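Local coordinates for probable outer membrane protein (Pseudomonas aeruginosa, PDB 3DWO) that probably carries long-chain fatty acids or other hydrophobic compounds across the outer membrane as a FadL-family beta-barrel channel, at residues S279-W292 with A304-T318. Residues are numbered along the deposited sequence; the frame is centred on the assembly and turned at random.
Sequences SARLDIPAYASLDW and ASATWTEWSSFQDLT. With C8E ((hydroxyethyloxy)tri(ethyloxy)octane), chain I; C8E ((hydroxyethyloxy)tri(ethyloxy)octane), chain D; SO4 (sulfate ion), chain B.
S305 OG donates to D291 OD1 at 2.8 Å, meeting the carboxylate oxygen nearly along its C-O axis and tying together the side chains of a non-hydrogen-bonded pair. Within 279-292, R281 NH2 forms a salt bridge with D283 OD1 (3.1 Å); D283 also pairs with R237, and R281 NH1 holds O3 of a sulfate, probably from the crystallisation liquor, at 2.7 Å. Main-chain bonds flank the S305-D291 link: W292 and A304 exchange two, as do L290 with A306 and A288 with W308, and E310 N reaches A286 O. This is the regular antiparallel hairpin of strands 287-295 and 300-309 in the barrel wall. On the face shared by Y287, S289 and D291, chi1 of -64° sets T307 OG1 3.1 Å from S289 CB, while T307 CG2 meets Y287 CD2 obliquely at 4.0 Å.

Beyond E310, the centre of an inverse gamma turn, direct pairing lapses and water takes over. One water accepts from A286 N, donates to E310 O and also meets S313 OG; another links D283 O to S313 OG. At the far end, a third accepts from R281 N and donates to T318 O, a fourth joins R281 O to T318 N, and L317 CD2 lies near A280 CB and a detergent chain.

Apolar side chains accompany the waters. P285 CG sits over one face of the W311 indole, 3.9 Å from the six-ring centroid and 7° off its normal, and F3 meets the same indole edge-to-face. L282 CD2 touches F314 CE1 at 3.6 Å. On the other sheet face, the alkyl chain of another detergent lies over one face of the W308 indole, its C5 3.6 Å from W308 CD2.

Between 282-286 and 310-315, bridging water and side-chain contacts thus replace backbone bonds along this edge alone; the other edge stays paired with strand 226-248.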
ATOM      1  N   SER A 279       3.601 -16.694 -10.447  1.00 20.06           N
ATOM      2  CA  SER A 279       2.653 -16.358  -9.389  1.00 21.52           C
ATOM      3  C   SER A 279       3.414 -15.827  -8.177  1.00 20.44           C
ATOM      4  O   SER A 279       4.627 -16.011  -8.063  1.00 20.20           O
ATOM      5  CB  SER A 279       1.829 -17.585  -8.980  1.00 20.10           C
ATOM      6  OG  SER A 279       2.637 -18.538  -8.316  1.00 22.31           O
ATOM      7  N   ALA A 280       2.693 -15.168  -7.279  1.00 19.69           N
ATOM      8  CA  ALA A 280       3.276 -14.620  -6.072  1.00 19.54           C
ATOM      9  C   ALA A 280       2.143 -14.250  -5.127  1.00 21.07           C
ATOM     10  O   ALA A 280       1.257 -13.476  -5.493  1.00 22.01           O
ATOM     11  CB  ALA A 280       4.117 -13.379  -6.405  1.00 20.71           C
ATOM     12  N   ARG A 281       2.153 -14.816  -3.922  1.00 22.44           N
ATOM     13  CA  ARG A 281       1.117 -14.502  -2.943  1.00 25.61           C
ATOM     14  C   ARG A 281       1.368 -13.105  -2.398  1.00 24.13           C
ATOM     15  O   ARG A 281       2.514 -12.714  -2.180  1.00 23.26           O
ATOM     16  CB  ARG A 281       1.134 -15.478  -1.759  1.00 27.30           C
ATOM     17  CG  ARG A 281       0.740 -16.905  -2.081  1.00 34.98           C
ATOM     18  CD  ARG A 281       0.168 -17.582  -0.838  1.00 36.65           C
ATOM     19  NE  ARG A 281      -1.160 -17.064  -0.532  1.00 39.67           N
ATOM     20  CZ  ARG A 281      -2.284 -17.553  -1.046  1.00 41.97           C
ATOM     21  NH1 ARG A 281      -2.239 -18.586  -1.884  1.00 41.58           N
ATOM     22  NH2 ARG A 281      -3.453 -16.999  -0.745  1.00 43.14           N
ATOM     23  N   LEU A 282       0.289 -12.361  -2.184  1.00 23.77           N
ATOM     24  CA  LEU A 282       0.372 -11.011  -1.640  1.00 24.65           C
ATOM     25  C   LEU A 282      -0.964 -10.770  -0.938  1.00 24.33           C
ATOM     26  O   LEU A 282      -1.768  -9.935  -1.357  1.00 24.56           O
ATOM     27  CB  LEU A 282       0.594  -9.995  -2.766  1.00 23.73           C
ATOM     28  CG  LEU A 282       1.174  -8.604  -2.456  1.00 27.09           C
ATOM     29  CD1 LEU A 282       0.233  -7.833  -1.561  1.00 33.25           C
ATOM     30  CD2 LEU A 282       2.525  -8.735  -1.786  1.00 26.96           C
ATOM     31  N   ASP A 283      -1.204 -11.530   0.127  1.00 24.70           N
ATOM     32  CA  ASP A 283      -2.446 -11.412   0.883  1.00 26.20           C
ATOM     33  C   ASP A 283      -2.622 -10.021   1.476  1.00 26.28           C
ATOM     34  O   ASP A 283      -1.671  -9.431   1.996  1.00 27.23           O
ATOM     35  CB  ASP A 283      -2.494 -12.438   2.022  1.00 26.74           C
ATOM     36  CG  ASP A 283      -2.484 -13.877   1.528  1.00 30.10           C
ATOM     37  OD1 ASP A 283      -2.763 -14.122   0.330  1.00 27.75           O
ATOM     38  OD2 ASP A 283      -2.211 -14.773   2.355  1.00 30.30           O
ATOM     39  N   ILE A 284      -3.837  -9.496   1.391  1.00 26.11           N
ATOM     40  CA  ILE A 284      -4.126  -8.191   1.962  1.00 25.23           C
ATOM     41  C   ILE A 284      -4.278  -8.451   3.458  1.00 25.11           C
ATOM     42  O   ILE A 284      -5.164  -9.191   3.882  1.00 25.78           O
ATOM     43  CB  ILE A 284      -5.424  -7.609   1.376  1.00 25.90           C
ATOM     44  CG1 ILE A 284      -5.306  -7.549  -0.150  1.00 26.19           C
ATOM     45  CG2 ILE A 284      -5.673  -6.209   1.931  1.00 24.65           C
ATOM     46  CD1 ILE A 284      -6.541  -7.019  -0.851  1.00 26.19           C
ATOM     47  N   PRO A 285      -3.411  -7.845   4.278  1.00 24.10           N
ATOM     48  CA  PRO A 285      -3.444  -8.026   5.731  1.00 24.56           C
ATOM     49  C   PRO A 285      -4.749  -7.697   6.447  1.00 24.11           C
ATOM     50  O   PRO A 285      -5.476  -6.783   6.068  1.00 22.53           O
ATOM     51  CB  PRO A 285      -2.280  -7.160   6.213  1.00 24.82           C
ATOM     52  CG  PRO A 285      -2.232  -6.075   5.194  1.00 26.16           C
ATOM     53  CD  PRO A 285      -2.426  -6.816   3.902  1.00 25.24           C
ATOM     54  N   ALA A 286      -5.030  -8.472   7.488  1.00 23.90           N
ATOM     55  CA  ALA A 286      -6.216  -8.283   8.305  1.00 23.21           C
ATOM     56  C   ALA A 286      -5.937  -7.107   9.224  1.00 24.12           C
ATOM     57  O   ALA A 286      -4.784  -6.813   9.529  1.00 22.77           O
ATOM     58  CB  ALA A 286      -6.485  -9.535   9.140  1.00 24.38           C
ATOM     59  N   TYR A 287      -6.989  -6.419   9.648  1.00 24.50           N
ATOM     60  CA  TYR A 287      -6.817  -5.313  10.567  1.00 26.54           C
ATOM     61  C   TYR A 287      -8.099  -5.051  11.333  1.00 27.59           C
ATOM     62  O   TYR A 287      -9.186  -5.404  10.883  1.00 26.98           O
ATOM     63  CB  TYR A 287      -6.369  -4.042   9.835  1.00 26.69           C
ATOM     64  CG  TYR A 287      -7.339  -3.504   8.810  1.00 26.11           C
ATOM     65  CD1 TYR A 287      -7.313  -3.959   7.492  1.00 25.01           C
ATOM     66  CD2 TYR A 287      -8.247  -2.502   9.147  1.00 25.80           C
ATOM     67  CE1 TYR A 287      -8.161  -3.422   6.530  1.00 26.23           C
ATOM     68  CE2 TYR A 287      -9.103  -1.959   8.196  1.00 26.64           C
ATOM     69  CZ  TYR A 287      -9.053  -2.421   6.886  1.00 27.84           C
ATOM     70  OH  TYR A 287      -9.876  -1.865   5.931  1.00 30.34           O
ATOM     71  N   ALA A 288      -7.955  -4.442  12.503  1.00 28.93           N
ATOM     72  CA  ALA A 288      -9.087  -4.127  13.360  1.00 30.85           C
ATOM     73  C   ALA A 288      -8.930  -2.698  13.845  1.00 31.81           C
ATOM     74  O   ALA A 288      -7.818  -2.247  14.113  1.00 33.14           O
ATOM     75  CB  ALA A 288      -9.123  -5.085  14.551  1.00 29.21           C
ATOM     76  N   SER A 289     -10.041  -1.984  13.957  1.00 32.91           N
ATOM     77  CA  SER A 289      -9.986  -0.605  14.419  1.00 35.64           C
ATOM     78  C   SER A 289     -11.044  -0.312  15.471  1.00 35.96           C
ATOM     79  O   SER A 289     -12.176  -0.789  15.392  1.00 35.60           O
ATOM     80  CB  SER A 289     -10.140   0.357  13.235  1.00 36.12           C
ATOM     81  OG  SER A 289     -11.269   0.022  12.448  1.00 39.28           O
ATOM     82  N   LEU A 290     -10.647   0.467  16.469  1.00 37.12           N
ATOM     83  CA  LEU A 290     -11.536   0.854  17.551  1.00 38.92           C
ATOM     84  C   LEU A 290     -11.775   2.352  17.369  1.00 39.65           C
ATOM     85  O   LEU A 290     -10.825   3.129  17.350  1.00 40.30           O
ATOM     86  CB  LEU A 290     -10.859   0.575  18.898  1.00 40.32           C
ATOM     87  CG  LEU A 290     -11.713   0.463  20.167  1.00 43.45           C
ATOM     88  CD1 LEU A 290     -12.453   1.773  20.424  1.00 44.86           C
ATOM     89  CD2 LEU A 290     -12.697  -0.688  20.017  1.00 43.33           C
ATOM     90  N   ASP A 291     -13.035   2.754  17.215  1.00 40.85           N
ATOM     91  CA  ASP A 291     -13.361   4.165  17.028  1.00 41.07           C
ATOM     92  C   ASP A 291     -14.274   4.730  18.115  1.00 41.39           C
ATOM     93  O   ASP A 291     -15.167   4.046  18.622  1.00 39.59           O
ATOM     94  CB  ASP A 291     -14.011   4.379  15.662  1.00 43.14           C
ATOM     95  CG  ASP A 291     -13.148   3.879  14.524  1.00 45.86           C
ATOM     96  OD1 ASP A 291     -12.003   4.362  14.385  1.00 47.82           O
ATOM     97  OD2 ASP A 291     -13.615   3.004  13.766  1.00 47.63           O
ATOM     98  N   TRP A 292     -14.043   5.993  18.453  1.00 41.78           N
ATOM     99  CA  TRP A 292     -14.819   6.682  19.471  1.00 42.24           C
ATOM    100  C   TRP A 292     -15.081   8.125  19.067  1.00 41.63           C
ATOM    101  O   TRP A 292     -14.157   8.884  18.787  1.00 41.59           O
ATOM    102  CB  TRP A 292     -14.078   6.642  20.811  1.00 43.95           C
ATOM    103  CG  TRP A 292     -14.759   7.402  21.915  1.00 47.53           C
ATOM    104  CD1 TRP A 292     -16.098   7.429  22.190  1.00 48.60           C
ATOM    105  CD2 TRP A 292     -14.130   8.210  22.918  1.00 49.12           C
ATOM    106  NE1 TRP A 292     -16.341   8.201  23.303  1.00 48.42           N
ATOM    107  CE2 TRP A 292     -15.150   8.693  23.769  1.00 49.47           C
ATOM    108  CE3 TRP A 292     -12.801   8.574  23.180  1.00 49.70           C
ATOM    109  CZ2 TRP A 292     -14.885   9.522  24.868  1.00 50.32           C
ATOM    110  CZ3 TRP A 292     -12.536   9.400  24.273  1.00 50.93           C
ATOM    111  CH2 TRP A 292     -13.577   9.864  25.102  1.00 50.78           C
ATOM    112  N   ALA A 304     -11.417   9.721  18.154  1.00 34.79           N
ATOM    113  CA  ALA A 304     -10.136   9.078  18.417  1.00 34.53           C
ATOM    114  C   ALA A 304     -10.223   7.726  17.742  1.00 33.84           C
ATOM    115  O   ALA A 304     -11.297   7.126  17.688  1.00 33.36           O
ATOM    116  CB  ALA A 304      -9.913   8.900  19.915  1.00 34.46           C
ATOM    117  N   SER A 305      -9.102   7.238  17.232  1.00 33.84           N
ATOM    118  CA  SER A 305      -9.116   5.953  16.557  1.00 34.49           C
ATOM    119  C   SER A 305      -7.803   5.193  16.699  1.00 33.05           C
ATOM    120  O   SER A 305      -6.726   5.782  16.674  1.00 33.97           O
ATOM    121  CB  SER A 305      -9.452   6.166  15.077  1.00 34.82           C
ATOM    122  OG  SER A 305      -9.313   4.964  14.349  1.00 42.49           O
ATOM    123  N   ALA A 306      -7.903   3.878  16.857  1.00 32.07           N
ATOM    124  CA  ALA A 306      -6.725   3.026  16.988  1.00 30.90           C
ATOM    125  C   ALA A 306      -6.895   1.824  16.078  1.00 30.81           C
ATOM    126  O   ALA A 306      -7.824   1.032  16.256  1.00 31.90           O
ATOM    127  CB  ALA A 306      -6.559   2.563  18.427  1.00 29.41           C
ATOM    128  N   THR A 307      -6.010   1.686  15.097  1.00 29.57           N
ATOM    129  CA  THR A 307      -6.099   0.556  14.183  1.00 30.39           C
ATOM    130  C   THR A 307      -4.884  -0.353  14.288  1.00 29.11           C
ATOM    131  O   THR A 307      -3.742   0.096  14.173  1.00 28.23           O
ATOM    132  CB  THR A 307      -6.259   1.025  12.716  1.00 31.05           C
ATOM    133  OG1 THR A 307      -7.496   1.729  12.573  1.00 33.17           O
ATOM    134  CG2 THR A 307      -6.253  -0.164  11.766  1.00 29.70           C
ATOM    135  N   TRP A 308      -5.148  -1.635  14.521  1.00 28.55           N
ATOM    136  CA  TRP A 308      -4.102  -2.641  14.629  1.00 27.61           C
ATOM    137  C   TRP A 308      -4.099  -3.418  13.327  1.00 26.96           C
ATOM    138  O   TRP A 308      -5.073  -4.095  13.005  1.00 27.92           O
ATOM    139  CB  TRP A 308      -4.398  -3.602  15.783  1.00 27.57           C
ATOM    140  CG  TRP A 308      -3.441  -4.757  15.883  1.00 28.63           C
ATOM    141  CD1 TRP A 308      -2.176  -4.739  16.404  1.00 28.24           C
ATOM    142  CD2 TRP A 308      -3.685  -6.106  15.469  1.00 28.67           C
ATOM    143  NE1 TRP A 308      -1.621  -5.997  16.345  1.00 28.79           N
ATOM    144  CE2 TRP A 308      -2.526  -6.854  15.775  1.00 29.06           C
ATOM    145  CE3 TRP A 308      -4.772  -6.755  14.870  1.00 29.78           C
ATOM    146  CZ2 TRP A 308      -2.423  -8.226  15.502  1.00 30.51           C
ATOM    147  CZ3 TRP A 308      -4.671  -8.123  14.599  1.00 29.64           C
ATOM    148  CH2 TRP A 308      -3.502  -8.841  14.917  1.00 28.30           C
ATOM    149  N   THR A 309      -3.014  -3.321  12.571  1.00 25.78           N
ATOM    150  CA  THR A 309      -2.939  -4.036  11.308  1.00 24.67           C
ATOM    151  C   THR A 309      -2.024  -5.241  11.449  1.00 25.91           C
ATOM    152  O   THR A 309      -0.880  -5.113  11.892  1.00 26.47           O
ATOM    153  CB  THR A 309      -2.431  -3.112  10.199  1.00 22.66           C
ATOM    154  OG1 THR A 309      -3.274  -1.958  10.144  1.00 22.96           O
ATOM    155  CG2 THR A 309      -2.473  -3.817   8.847  1.00 20.08           C
ATOM    156  N   GLU A 310      -2.536  -6.412  11.080  1.00 24.54           N
ATOM    157  CA  GLU A 310      -1.771  -7.648  11.185  1.00 26.64           C
ATOM    158  C   GLU A 310      -0.838  -7.837   9.990  1.00 25.07           C
ATOM    159  O   GLU A 310      -0.950  -8.798   9.231  1.00 25.09           O
ATOM    160  CB  GLU A 310      -2.731  -8.838  11.317  1.00 28.57           C
ATOM    161  CG  GLU A 310      -2.049 -10.143  11.705  1.00 33.42           C
ATOM    162  CD  GLU A 310      -3.042 -11.241  12.059  1.00 37.84           C
ATOM    163  OE1 GLU A 310      -4.031 -11.429  11.315  1.00 38.78           O
ATOM    164  OE2 GLU A 310      -2.822 -11.925  13.079  1.00 39.62           O
ATOM    165  N   TRP A 311       0.082  -6.896   9.833  1.00 24.32           N
ATOM    166  CA  TRP A 311       1.043  -6.926   8.744  1.00 25.32           C
ATOM    167  C   TRP A 311       1.988  -8.110   8.865  1.00 25.31           C
ATOM    168  O   TRP A 311       2.734  -8.414   7.937  1.00 25.65           O
ATOM    169  CB  TRP A 311       1.868  -5.635   8.734  1.00 24.64           C
ATOM    170  CG  TRP A 311       1.340  -4.561   7.844  1.00 23.26           C
ATOM    171  CD1 TRP A 311       0.868  -3.337   8.223  1.00 23.32           C
ATOM    172  CD2 TRP A 311       1.312  -4.576   6.410  1.00 25.28           C
ATOM    173  NE1 TRP A 311       0.554  -2.583   7.111  1.00 23.09           N
ATOM    174  CE2 TRP A 311       0.818  -3.319   5.987  1.00 24.20           C
ATOM    175  CE3 TRP A 311       1.659  -5.529   5.442  1.00 25.90           C
ATOM    176  CZ2 TRP A 311       0.666  -2.989   4.637  1.00 25.17           C
ATOM    177  CZ3 TRP A 311       1.507  -5.204   4.095  1.00 26.85           C
ATOM    178  CH2 TRP A 311       1.014  -3.939   3.706  1.00 28.57           C
ATOM    179  N   SER A 312       1.958  -8.773  10.011  1.00 25.26           N
ATOM    180  CA  SER A 312       2.830  -9.908  10.250  1.00 26.99           C
ATOM    181  C   SER A 312       2.621 -11.049   9.254  1.00 27.72           C
ATOM    182  O   SER A 312       3.471 -11.936   9.133  1.00 27.74           O
ATOM    183  CB  SER A 312       2.629 -10.428  11.671  1.00 28.10           C
ATOM    184  OG  SER A 312       3.650 -11.352  11.989  1.00 38.00           O
ATOM    185  N   SER A 313       1.491 -11.037   8.545  1.00 25.48           N
ATOM    186  CA  SER A 313       1.228 -12.080   7.567  1.00 25.39           C
ATOM    187  C   SER A 313       2.161 -11.919   6.365  1.00 25.52           C
ATOM    188  O   SER A 313       2.388 -12.871   5.621  1.00 26.33           O
ATOM    189  CB  SER A 313      -0.240 -12.051   7.115  1.00 25.33           C
ATOM    190  OG  SER A 313      -0.536 -10.892   6.359  1.00 27.17           O
ATOM    191  N   PHE A 314       2.703 -10.719   6.167  1.00 23.32           N
ATOM    192  CA  PHE A 314       3.625 -10.504   5.057  1.00 23.54           C
ATOM    193  C   PHE A 314       5.029 -10.902   5.511  1.00 22.89           C
ATOM    194  O   PHE A 314       5.839 -10.061   5.903  1.00 21.72           O
ATOM    195  CB  PHE A 314       3.623  -9.041   4.606  1.00 24.02           C
ATOM    196  CG  PHE A 314       4.407  -8.805   3.345  1.00 25.78           C
ATOM    197  CD1 PHE A 314       4.049  -9.455   2.162  1.00 24.42           C
ATOM    198  CD2 PHE A 314       5.507  -7.952   3.338  1.00 24.27           C
ATOM    199  CE1 PHE A 314       4.777  -9.260   0.991  1.00 23.51           C
ATOM    200  CE2 PHE A 314       6.247  -7.748   2.167  1.00 25.38           C
ATOM    201  CZ  PHE A 314       5.882  -8.401   0.993  1.00 24.46           C
ATOM    202  N   GLN A 315       5.295 -12.203   5.464  1.00 22.61           N
ATOM    203  CA  GLN A 315       6.573 -12.759   5.879  1.00 22.80           C
ATOM    204  C   GLN A 315       7.601 -12.751   4.761  1.00 24.23           C
ATOM    205  O   GLN A 315       8.793 -12.559   5.005  1.00 23.21           O
ATOM    206  CB  GLN A 315       6.367 -14.192   6.383  1.00 22.95           C
ATOM    207  CG  GLN A 315       5.725 -14.270   7.763  1.00 23.47           C
ATOM    208  CD  GLN A 315       6.653 -13.723   8.842  1.00 24.75           C
ATOM    209  OE1 GLN A 315       7.810 -14.124   8.925  1.00 26.63           O
ATOM    210  NE2 GLN A 315       6.150 -12.807   9.665  1.00 23.49           N
ATOM    211  N   ASP A 316       7.147 -12.960   3.531  1.00 24.88           N
ATOM    212  CA  ASP A 316       8.063 -12.977   2.398  1.00 28.21           C
ATOM    213  C   ASP A 316       7.363 -12.747   1.063  1.00 27.46           C
ATOM    214  O   ASP A 316       6.137 -12.837   0.965  1.00 28.23           O
ATOM    215  CB  ASP A 316       8.784 -14.318   2.349  1.00 31.12           C
ATOM    216  CG  ASP A 316       7.835 -15.470   2.096  1.00 39.38           C
ATOM    217  OD1 ASP A 316       6.809 -15.568   2.805  1.00 43.53           O
ATOM    218  OD2 ASP A 316       8.111 -16.281   1.189  1.00 43.84           O
ATOM    219  N   LEU A 317       8.156 -12.445   0.041  1.00 25.31           N
ATOM    220  CA  LEU A 317       7.631 -12.240  -1.303  1.00 25.08           C
ATOM    221  C   LEU A 317       8.279 -13.366  -2.082  1.00 23.85           C
ATOM    222  O   LEU A 317       9.495 -13.373  -2.275  1.00 21.66           O
ATOM    223  CB  LEU A 317       8.086 -10.895  -1.882  1.00 25.43           C
ATOM    224  CG  LEU A 317       7.067 -10.012  -2.621  1.00 28.76           C
ATOM    225  CD1 LEU A 317       7.817  -9.097  -3.577  1.00 28.13           C
ATOM    226  CD2 LEU A 317       6.059 -10.847  -3.384  1.00 28.20           C
ATOM    227  N   THR A 318       7.482 -14.326  -2.527  1.00 23.11           N
ATOM    228  CA  THR A 318       8.050 -15.437  -3.254  1.00 22.51           C
ATOM    229  C   THR A 318       7.562 -15.551  -4.682  1.00 22.69           C
ATOM    230  O   THR A 318       6.370 -15.738  -4.937  1.00 23.65           O
ATOM    231  CB  THR A 318       7.764 -16.756  -2.537  1.00 23.48           C
ATOM    232  OG1 THR A 318       8.182 -16.648  -1.175  1.00 24.28           O
ATOM    233  CG2 THR A 318       8.523 -17.895  -3.201  1.00 21.32           C
TER
HETATM  234  C2  C8E I 459      -2.228  -7.326  20.141  1.00 53.93           C
HETATM  235  C3  C8E I 459      -3.378  -7.654  19.298  1.00 53.56           C
HETATM  236  C4  C8E I 459      -4.505  -6.880  19.787  1.00 53.22           C
HETATM  237  C5  C8E I 459      -5.315  -6.412  18.632  1.00 52.85           C
HETATM  238  C6  C8E I 459      -6.611  -5.935  19.081  1.00 53.00           C
HETATM  239  C7  C8E I 459      -6.567  -4.584  18.547  1.00 52.81           C
HETATM  240  C8  C8E I 459      -7.935  -4.042  18.466  1.00 52.82           C
HETATM  241  O9  C8E I 459      -8.290  -2.703  18.175  1.00 52.58           O
HETATM  242  C1  C8E D 454       9.956  -3.288   2.454  1.00 50.18           C
HETATM  243  C2  C8E D 454       9.744  -3.701   1.071  1.00 50.76           C
HETATM  244  C3  C8E D 454       8.637  -4.623   0.857  1.00 49.31           C
HETATM  245  C4  C8E D 454       8.529  -4.833  -0.576  1.00 50.82           C
HETATM  246  C5  C8E D 454       7.165  -5.331  -0.887  1.00 50.43           C
HETATM  247  C6  C8E D 454       6.860  -5.117  -2.289  1.00 51.12           C
HETATM  248  C7  C8E D 454       5.814  -6.109  -2.472  1.00 52.35           C
HETATM  249  C8  C8E D 454       4.761  -5.549  -3.352  1.00 53.78           C
HETATM  250  O9  C8E D 454       4.194  -6.162  -4.502  1.00 51.56           O
HETATM  251  C10 C8E D 454       5.038  -6.490  -5.588  1.00 51.76           C
HETATM  252  C11 C8E D 454       4.150  -7.117  -6.617  1.00 49.18           C
HETATM  253  O12 C8E D 454       4.187  -8.551  -6.513  1.00 48.77           O
HETATM  254  C13 C8E D 454       4.801  -9.255  -7.635  1.00 46.07           C
HETATM  255  C14 C8E D 454       6.327  -9.522  -7.835  1.00 47.72           C
HETATM  256  O15 C8E D 454       7.069 -10.744  -8.127  1.00 48.48           O
HETATM  257  C16 C8E D 454       7.488 -11.424  -6.926  1.00 47.91           C
HETATM  258  C17 C8E D 454       8.877 -11.012  -6.403  1.00 45.87           C
HETATM  259  O18 C8E D 454       9.848 -10.303  -7.202  1.00 46.74           O
HETATM  260  C19 C8E D 454      10.746 -11.180  -7.933  1.00 44.79           C
HETATM  261  C20 C8E D 454      12.313 -11.116  -7.796  1.00 45.53           C
HETATM  262  O21 C8E D 454      13.062 -10.320  -8.728  1.00 42.02           O
HETATM  263  S   SO4 B 452       1.199 -20.638  -2.669  1.00 52.20           S
HETATM  264  O1  SO4 B 452       1.317 -22.031  -2.196  1.00 54.71           O
HETATM  265  O2  SO4 B 452       1.958 -19.755  -1.762  1.00 53.15           O
HETATM  266  O3  SO4 B 452      -0.226 -20.256  -2.667  1.00 52.20           O
HETATM  267  O4  SO4 B 452       1.746 -20.518  -4.034  1.00 50.82           O
HETATM  268  O   HOH W   1       4.265 -16.949  -3.877  1.00 22.13           O
HETATM  269  O   HOH W   2       4.900 -14.179  -1.847  1.00 24.33           O
HETATM  270  O   HOH W   3       0.285 -10.579   3.701  1.00 33.15           O
HETATM  271  O   HOH W   4      -2.886 -10.477   8.306  1.00 28.34           O